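Local atomic coordinates of 6-O-methylguanine DNA methyltransferase (Enterococcus faecalis, PDB entry 2B6C), a protein that is of unknown function but probably acts in DNA alkylation repair, as an all-helical member of the AlkD-like family of DNA alkylation repair enzymes. Residues A62-T67 / V74-A79; A96-K101 / D105-W110. All coordinates share one frame; numbering follows the deposited sequence.

Contact 1. Residues A62-T67 / V74-A79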
ATOM      1  N   ALA B  62     -12.685 -19.210  -4.536  1.00 14.38           N
ATOM      2  CA  ALA B  62     -12.535 -20.468  -3.767  1.00 15.60           C
ATOM      3  C   ALA B  62     -12.637 -20.310  -2.240  1.00 16.61           C
ATOM      4  O   ALA B  62     -13.355 -21.082  -1.605  1.00 17.65           O
ATOM      5  CB  ALA B  62     -11.264 -21.232  -4.162  1.00 15.70           C
ATOM      6  N   TYR B  63     -11.986 -19.299  -1.648  1.00 16.88           N
ATOM      7  CA  TYR B  63     -12.137 -19.055  -0.196  1.00 16.16           C
ATOM      8  C   TYR B  63     -13.575 -18.667   0.188  1.00 16.10           C
ATOM      9  O   TYR B  63     -14.080 -19.070   1.239  1.00 15.44           O
ATOM     10  CB  TYR B  63     -11.141 -18.006   0.310  1.00 16.12           C
ATOM     11  CG  TYR B  63      -9.736 -18.563   0.486  1.00 17.03           C
ATOM     12  CD1 TYR B  63      -9.412 -19.343   1.593  1.00 17.01           C
ATOM     13  CD2 TYR B  63      -8.744 -18.309  -0.453  1.00 14.48           C
ATOM     14  CE1 TYR B  63      -8.143 -19.884   1.739  1.00 18.39           C
ATOM     15  CE2 TYR B  63      -7.489 -18.829  -0.326  1.00 16.36           C
ATOM     16  CZ  TYR B  63      -7.180 -19.623   0.777  1.00 17.77           C
ATOM     17  OH  TYR B  63      -5.914 -20.140   0.918  1.00 17.41           O
ATOM     18  N   TYR B  64     -14.245 -17.890  -0.666  1.00 16.09           N
ATOM     19  CA  TYR B  64     -15.595 -17.435  -0.346  1.00 14.85           C
ATOM     20  C   TYR B  64     -16.551 -18.614  -0.322  1.00 15.81           C
ATOM     21  O   TYR B  64     -17.477 -18.659   0.470  1.00 15.44           O
ATOM     22  CB  TYR B  64     -16.079 -16.370  -1.341  1.00 14.85           C
ATOM     23  CG  TYR B  64     -17.103 -15.433  -0.725  1.00 13.62           C
ATOM     24  CD1 TYR B  64     -16.689 -14.352   0.053  1.00 12.09           C
ATOM     25  CD2 TYR B  64     -18.476 -15.661  -0.869  1.00 13.37           C
ATOM     26  CE1 TYR B  64     -17.610 -13.508   0.634  1.00 13.91           C
ATOM     27  CE2 TYR B  64     -19.441 -14.802  -0.271  1.00 12.38           C
ATOM     28  CZ  TYR B  64     -18.991 -13.728   0.461  1.00 13.79           C
ATOM     29  OH  TYR B  64     -19.888 -12.861   1.075  1.00 15.77           O
ATOM     30  N   GLN B  65     -16.287 -19.615  -1.156  1.00 15.67           N
ATOM     31  CA  GLN B  65     -17.199 -20.742  -1.237  1.00 15.86           C
ATOM     32  C   GLN B  65     -16.873 -21.880  -0.235  1.00 15.65           C
ATOM     33  O   GLN B  65     -17.630 -22.834  -0.131  1.00 16.24           O
ATOM     34  CB  GLN B  65     -17.327 -21.227  -2.691  1.00 16.15           C
ATOM     35  CG  GLN B  65     -17.701 -20.108  -3.741  1.00 17.74           C
ATOM     36  CD  GLN B  65     -18.976 -19.260  -3.397  1.00 22.07           C
ATOM     37  OE1 GLN B  65     -19.899 -19.723  -2.698  1.00 21.32           O
ATOM     38  NE2 GLN B  65     -19.026 -18.016  -3.922  1.00 23.93           N
ATOM     39  N   LYS B  66     -15.783 -21.758   0.529  1.00 14.80           N
ATOM     40  CA  LYS B  66     -15.501 -22.709   1.601  1.00 15.33           C
ATOM     41  C   LYS B  66     -16.568 -22.578   2.702  1.00 15.03           C
ATOM     42  O   LYS B  66     -17.195 -21.533   2.837  1.00 13.37           O
ATOM     43  CB  LYS B  66     -14.072 -22.509   2.153  1.00 15.61           C
ATOM     44  CG  LYS B  66     -12.978 -23.008   1.198  1.00 14.54           C
ATOM     45  CD  LYS B  66     -11.516 -22.777   1.647  1.00 18.32           C
ATOM     46  CE  LYS B  66     -11.064 -23.756   2.756  1.00 23.60           C
ATOM     47  NZ  LYS B  66     -11.082 -25.259   2.418  1.00 26.14           N
ATOM     48  N   THR B  67     -16.726 -23.629   3.510  1.00 14.96           N
ATOM     49  CA  THR B  67     -17.822 -23.745   4.444  1.00 14.74           C
ATOM     50  C   THR B  67     -17.771 -22.785   5.600  1.00 15.05           C
ATOM     51  O   THR B  67     -18.754 -22.105   5.891  1.00 15.53           O
ATOM     52  CB  THR B  67     -17.904 -25.196   4.985  1.00 14.63           C
ATOM     53  OG1 THR B  67     -18.305 -26.033   3.908  1.00 14.46           O
ATOM     54  CG2 THR B  67     -18.951 -25.307   6.124  1.00 14.07           C
ATOM     55  N   VAL B  74     -11.279 -14.318   5.049  1.00 14.06           N
ATOM     56  CA  VAL B  74     -10.070 -14.473   4.257  1.00 13.25           C
ATOM     57  C   VAL B  74     -10.252 -13.971   2.832  1.00 12.93           C
ATOM     58  O   VAL B  74      -9.448 -13.165   2.364  1.00 13.58           O
ATOM     59  CB  VAL B  74      -9.477 -15.924   4.272  1.00 12.58           C
ATOM     60  CG1 VAL B  74      -8.309 -16.034   3.259  1.00 11.85           C
ATOM     61  CG2 VAL B  74      -9.033 -16.283   5.669  1.00 12.51           C
ATOM     62  N   ALA B  75     -11.313 -14.405   2.152  1.00 12.46           N
ATOM     63  CA  ALA B  75     -11.631 -13.885   0.820  1.00 12.52           C
ATOM     64  C   ALA B  75     -11.671 -12.343   0.731  1.00 13.04           C
ATOM     65  O   ALA B  75     -11.092 -11.743  -0.186  1.00 12.19           O
ATOM     66  CB  ALA B  75     -12.945 -14.479   0.288  1.00 11.25           C
ATOM     67  N   ILE B  76     -12.370 -11.713   1.663  1.00 13.24           N
ATOM     68  CA  ILE B  76     -12.532 -10.243   1.633  1.00 14.74           C
ATOM     69  C   ILE B  76     -11.196  -9.551   1.952  1.00 14.50           C
ATOM     70  O   ILE B  76     -10.881  -8.499   1.373  1.00 15.50           O
ATOM     71  CB  ILE B  76     -13.681  -9.751   2.563  1.00 14.39           C
ATOM     72  CG1 ILE B  76     -14.981 -10.462   2.157  1.00 15.14           C
ATOM     73  CG2 ILE B  76     -13.832  -8.214   2.428  1.00 14.73           C
ATOM     74  CD1 ILE B  76     -16.215 -10.313   3.106  1.00 14.82           C
ATOM     75  N   ASP B  77     -10.391 -10.162   2.834  1.00 14.64           N
ATOM     76  CA  ASP B  77      -9.029  -9.656   3.108  1.00 13.96           C
ATOM     77  C   ASP B  77      -8.159  -9.730   1.847  1.00 14.31           C
ATOM     78  O   ASP B  77      -7.363  -8.849   1.603  1.00 12.82           O
ATOM     79  CB  ASP B  77      -8.336 -10.423   4.260  1.00 14.15           C
ATOM     80  CG  ASP B  77      -8.745  -9.928   5.635  1.00 14.75           C
ATOM     81  OD1 ASP B  77      -9.374  -8.836   5.758  1.00 16.09           O
ATOM     82  OD2 ASP B  77      -8.440 -10.648   6.614  1.00 18.60           O
ATOM     83  N   LEU B  78      -8.316 -10.782   1.050  1.00 14.00           N
ATOM     84  CA  LEU B  78      -7.579 -10.873  -0.215  1.00 14.78           C
ATOM     85  C   LEU B  78      -7.905  -9.711  -1.160  1.00 15.79           C
ATOM     86  O   LEU B  78      -7.010  -9.137  -1.810  1.00 15.61           O
ATOM     87  CB  LEU B  78      -7.832 -12.208  -0.937  1.00 14.32           C
ATOM     88  CG  LEU B  78      -7.149 -13.413  -0.291  1.00 15.02           C
ATOM     89  CD1 LEU B  78      -7.735 -14.710  -0.850  1.00 11.77           C
ATOM     90  CD2 LEU B  78      -5.645 -13.380  -0.561  1.00 13.42           C
ATOM     91  N   ALA B  79      -9.183  -9.373  -1.215  1.00 15.97           N
ATOM     92  CA  ALA B  79      -9.665  -8.277  -2.011  1.00 16.59           C
ATOM     93  C   ALA B  79      -9.194  -6.953  -1.421  1.00 16.27           C
ATOM     94  O   ALA B  79      -8.657  -6.098  -2.128  1.00 15.94           O
ATOM     95  CB  ALA B  79     -11.214  -8.335  -2.115  1.00 15.84           C
TER
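Two neighbouring tyrosines of 62-67 straddle Ala-75 with different first torsions: Tyr-63 holds CG anti to its carbonyl carbon (chi1 -78°), while Tyr-64 swings CG to the position opposite its own N (chi1 -153°). The Tyr-63 ring turns one face to Val-74, whose CG1 stands over it in a CH-pi contact, 4.0 Å from the ring centroid and 17° off the normal. That methyl is the valine branch lying anti to N. Leu-78, one helical turn beyond Val-74, brings CD1 obliquely to the same ring, 3.8 Å from Tyr-63 CD2, the two side chains crossing at about a right angle. Between the tyrosines, Ala-75 fills the place where the backbones come closest, Tyr-63 CA and Ala-75 CA being 5.3 Å apart. Its methyl CB lies 4.0 Å from Tyr-63 CB and meets the Tyr-64 ring in plane at the edge, 3.8 Å from CD1. Further along that edge, Ile-76 CD1 reaches Tyr-64 CE1 at 4.3 Å. No hydrogen bond joins the segments; the contact is apolar, and both phenol oxygens are bonded beyond it, Tyr-63 OH to the N of Leu-7 and Tyr-64 OH to Gln-100 and Trp-110. The pair forms a helical hairpin, helix 53-65 returning through a short turn into helix 69-81, within the all-helical DNA alkylation repair fold. Helix 34-48 packs on Tyr-63, Val-74 and Leu-78 through Leu-44 and Leu-45, whereas Tyr-64 and Ile-76 touch helix 104-120.

Contact 2. Residues A96-K101 / D105-W110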
ATOM      1  N   ALA B  96     -21.386  -8.716  -6.934  1.00 17.48           N
ATOM      2  CA  ALA B  96     -22.045 -10.013  -6.896  1.00 17.94           C
ATOM      3  C   ALA B  96     -21.881 -10.750  -5.555  1.00 17.63           C
ATOM      4  O   ALA B  96     -22.716 -11.587  -5.212  1.00 18.16           O
ATOM      5  CB  ALA B  96     -21.615 -10.930  -8.098  1.00 17.65           C
ATOM      6  N   TYR B  97     -20.819 -10.458  -4.810  1.00 17.18           N
ATOM      7  CA  TYR B  97     -20.566 -11.125  -3.529  1.00 16.20           C
ATOM      8  C   TYR B  97     -21.353 -10.543  -2.353  1.00 16.79           C
ATOM      9  O   TYR B  97     -21.581 -11.240  -1.368  1.00 17.06           O
ATOM     10  CB  TYR B  97     -19.091 -11.067  -3.144  1.00 17.25           C
ATOM     11  CG  TYR B  97     -18.169 -11.973  -3.916  1.00 17.52           C
ATOM     12  CD1 TYR B  97     -18.149 -13.341  -3.681  1.00 16.99           C
ATOM     13  CD2 TYR B  97     -17.281 -11.445  -4.862  1.00 19.91           C
ATOM     14  CE1 TYR B  97     -17.273 -14.184  -4.389  1.00 18.87           C
ATOM     15  CE2 TYR B  97     -16.404 -12.269  -5.584  1.00 18.45           C
ATOM     16  CZ  TYR B  97     -16.406 -13.639  -5.342  1.00 19.86           C
ATOM     17  OH  TYR B  97     -15.526 -14.467  -6.048  1.00 20.49           O
ATOM     18  N   VAL B  98     -21.768  -9.288  -2.439  1.00 16.27           N
ATOM     19  CA  VAL B  98     -22.370  -8.615  -1.289  1.00 16.59           C
ATOM     20  C   VAL B  98     -23.626  -9.348  -0.713  1.00 17.52           C
ATOM     21  O   VAL B  98     -23.670  -9.623   0.476  1.00 17.22           O
ATOM     22  CB  VAL B  98     -22.598  -7.095  -1.571  1.00 17.59           C
ATOM     23  CG1 VAL B  98     -23.429  -6.457  -0.444  1.00 17.66           C
ATOM     24  CG2 VAL B  98     -21.248  -6.377  -1.743  1.00 16.16           C
ATOM     25  N   PRO B  99     -24.596  -9.731  -1.579  1.00 17.95           N
ATOM     26  CA  PRO B  99     -25.729 -10.533  -1.140  1.00 17.53           C
ATOM     27  C   PRO B  99     -25.428 -12.032  -0.848  1.00 17.49           C
ATOM     28  O   PRO B  99     -26.272 -12.698  -0.211  1.00 16.09           O
ATOM     29  CB  PRO B  99     -26.727 -10.453  -2.326  1.00 18.56           C
ATOM     30  CG  PRO B  99     -26.088  -9.729  -3.401  1.00 17.39           C
ATOM     31  CD  PRO B  99     -24.670  -9.392  -3.018  1.00 17.01           C
ATOM     32  N   GLN B 100     -24.276 -12.553  -1.292  1.00 16.90           N
ATOM     33  CA  GLN B 100     -23.910 -13.949  -1.001  1.00 16.77           C
ATOM     34  C   GLN B 100     -23.371 -14.162   0.417  1.00 15.89           C
ATOM     35  O   GLN B 100     -22.453 -13.435   0.860  1.00 16.19           O
ATOM     36  CB  GLN B 100     -22.888 -14.513  -1.986  1.00 17.41           C
ATOM     37  CG  GLN B 100     -23.210 -14.421  -3.459  1.00 18.05           C
ATOM     38  CD  GLN B 100     -22.036 -14.995  -4.279  1.00 19.83           C
ATOM     39  OE1 GLN B 100     -21.525 -16.079  -3.979  1.00 24.97           O
ATOM     40  NE2 GLN B 100     -21.601 -14.269  -5.290  1.00 23.11           N
ATOM     41  N   LYS B 101     -23.936 -15.164   1.115  1.00 14.13           N
ATOM     42  CA  LYS B 101     -23.583 -15.493   2.493  1.00 14.15           C
ATOM     43  C   LYS B 101     -23.610 -14.195   3.358  1.00 14.40           C
ATOM     44  O   LYS B 101     -22.693 -13.929   4.129  1.00 14.74           O
ATOM     45  CB  LYS B 101     -22.204 -16.179   2.570  1.00 13.29           C
ATOM     46  CG  LYS B 101     -21.991 -17.271   1.525  1.00 12.97           C
ATOM     47  CD  LYS B 101     -20.724 -18.048   1.815  1.00 12.22           C
ATOM     48  CE  LYS B 101     -20.661 -19.402   1.136  1.00 13.58           C
ATOM     49  NZ  LYS B 101     -19.584 -20.198   1.786  1.00 16.89           N
ATOM     50  N   ASP B 105     -21.561  -8.922   9.253  1.00 15.16           N
ATOM     51  CA  ASP B 105     -20.132  -9.140   9.355  1.00 14.16           C
ATOM     52  C   ASP B 105     -19.440  -9.147   7.971  1.00 14.49           C
ATOM     53  O   ASP B 105     -18.420  -8.458   7.787  1.00 15.47           O
ATOM     54  CB  ASP B 105     -19.813 -10.392  10.201  1.00 13.66           C
ATOM     55  CG  ASP B 105     -20.404 -11.685   9.633  1.00 12.74           C
ATOM     56  OD1 ASP B 105     -21.454 -11.645   8.969  1.00 14.85           O
ATOM     57  OD2 ASP B 105     -19.812 -12.778   9.858  1.00 10.83           O
ATOM     58  N   SER B 106     -19.983  -9.898   7.014  1.00 12.66           N
ATOM     59  CA  SER B 106     -19.425  -9.894   5.643  1.00 13.73           C
ATOM     60  C   SER B 106     -19.751  -8.637   4.836  1.00 12.72           C
ATOM     61  O   SER B 106     -18.922  -8.157   4.093  1.00 13.15           O
ATOM     62  CB  SER B 106     -19.857 -11.131   4.835  1.00 12.42           C
ATOM     63  OG  SER B 106     -21.251 -11.092   4.548  1.00 14.16           O
ATOM     64  N   VAL B 107     -20.977  -8.130   4.961  1.00 13.45           N
ATOM     65  CA  VAL B 107     -21.412  -6.952   4.211  1.00 13.06           C
ATOM     66  C   VAL B 107     -20.615  -5.692   4.624  1.00 14.03           C
ATOM     67  O   VAL B 107     -20.227  -4.887   3.750  1.00 15.13           O
ATOM     68  CB  VAL B 107     -22.960  -6.728   4.354  1.00 12.58           C
ATOM     69  CG1 VAL B 107     -23.399  -5.393   3.733  1.00 10.74           C
ATOM     70  CG2 VAL B 107     -23.718  -7.893   3.700  1.00 11.29           C
ATOM     71  N   ASP B 108     -20.386  -5.519   5.925  1.00 14.36           N
ATOM     72  CA  ASP B 108     -19.588  -4.406   6.424  1.00 14.98           C
ATOM     73  C   ASP B 108     -18.132  -4.581   6.013  1.00 15.28           C
ATOM     74  O   ASP B 108     -17.465  -3.604   5.723  1.00 15.31           O
ATOM     75  CB  ASP B 108     -19.698  -4.252   7.959  1.00 14.64           C
ATOM     76  CG  ASP B 108     -21.081  -3.793   8.419  1.00 15.65           C
ATOM     77  OD1 ASP B 108     -21.911  -3.364   7.581  1.00 15.20           O
ATOM     78  OD2 ASP B 108     -21.353  -3.845   9.656  1.00 17.84           O
ATOM     79  N   ALA B 109     -17.622  -5.817   6.012  1.00 15.18           N
ATOM     80  CA  ALA B 109     -16.275  -6.063   5.415  1.00 14.61           C
ATOM     81  C   ALA B 109     -16.243  -5.722   3.916  1.00 14.71           C
ATOM     82  O   ALA B 109     -15.307  -5.064   3.461  1.00 14.62           O
ATOM     83  CB  ALA B 109     -15.786  -7.491   5.669  1.00 13.35           C
ATOM     84  N   TRP B 110     -17.248  -6.156   3.135  1.00 14.89           N
ATOM     85  CA  TRP B 110     -17.341  -5.721   1.718  1.00 15.19           C
ATOM     86  C   TRP B 110     -17.445  -4.194   1.568  1.00 15.17           C
ATOM     87  O   TRP B 110     -16.836  -3.619   0.665  1.00 14.14           O
ATOM     88  CB  TRP B 110     -18.524  -6.351   0.957  1.00 14.32           C
ATOM     89  CG  TRP B 110     -18.283  -7.776   0.557  1.00 15.71           C
ATOM     90  CD1 TRP B 110     -19.022  -8.884   0.932  1.00 15.05           C
ATOM     91  CD2 TRP B 110     -17.241  -8.259  -0.304  1.00 14.37           C
ATOM     92  NE1 TRP B 110     -18.491 -10.017   0.359  1.00 15.08           N
ATOM     93  CE2 TRP B 110     -17.409  -9.666  -0.412  1.00 12.81           C
ATOM     94  CE3 TRP B 110     -16.191  -7.632  -1.018  1.00 13.40           C
ATOM     95  CZ2 TRP B 110     -16.541 -10.476  -1.166  1.00 12.39           C
ATOM     96  CZ3 TRP B 110     -15.336  -8.438  -1.796  1.00 15.97           C
ATOM     97  CH2 TRP B 110     -15.520  -9.853  -1.858  1.00 14.25           C
TER
HETATM   98  O   HOH W   1     -21.924 -10.868   2.110  1.00 12.35           O
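Residues 96-101 pass from the end of a 3-10 segment (96-97) into a loop beside helix 104-120, coming closest where Val-98 CA and Val-107 CA are 5.8 Å apart. Tyr-97 and Trp-110 pack closely: Tyr-97 CB comes obliquely to the indole, 3.3 Å from Trp-110 CZ2. The phenol ring continues outward from there, its plane at 16° to the six-membered ring of the indole but slid so far along that the two barely overlap, with centroids 5.2 Å apart. Val-98 covers the root of the same indole side chain, its CG2 lying 3.8 Å from Trp-110 CB as the two slide past each other in opposite directions. Val-107 CG2 rests against the carbonyl oxygen of Val-98. A water completes the junction. It gives hydrogen bonds to Val-98 O at 2.7 Å and Gln-100 O at 2.9 Å, and accepts one from Ser-106 OG at a short 2.5 Å. With chi1 at 68°, between N and the carbonyl carbon, Ser-106 OG is directed at the water. Within the loop, Gln-100 NE2 reaches back to hydrogen-bond Ala-96 O at 2.9 Å, approaching from above the carbonyl plane. Beyond these segments, Tyr-97 OH binds Glu-61. The chemistry is therefore divided: aromatic and aliphatic groups hold one part of the loop to the helix, while a water with three partners links two loop carbonyls, one of them also bonded by Tyr-64 OH, to a buried serine hydroxyl.

All six touching residues of contact 1 are buried; in contact 2 four are, Tyr-97 and Lys-101 being partly exposed. Yet contact 2 lies nearer the middle, its centre about 7 Å from the chain centre against about 15 Å for that of contact 1. Contact 1 pairs two successive helices by apolar packing alone, whereas contact 2 fastens an interhelical loop to the following helix and includes a bridging water. They share no element, yet meet directly. Tyr-64 joins them: its OH lies 2.6 Å from Gln-100 O, its backbone O 2.9 Å from Lys-101 NZ, both probable hydrogen bonds, and its ring meets that of Tyr-97 at about 60°. Ile-76 also touches Trp-110, extending the apolar packing.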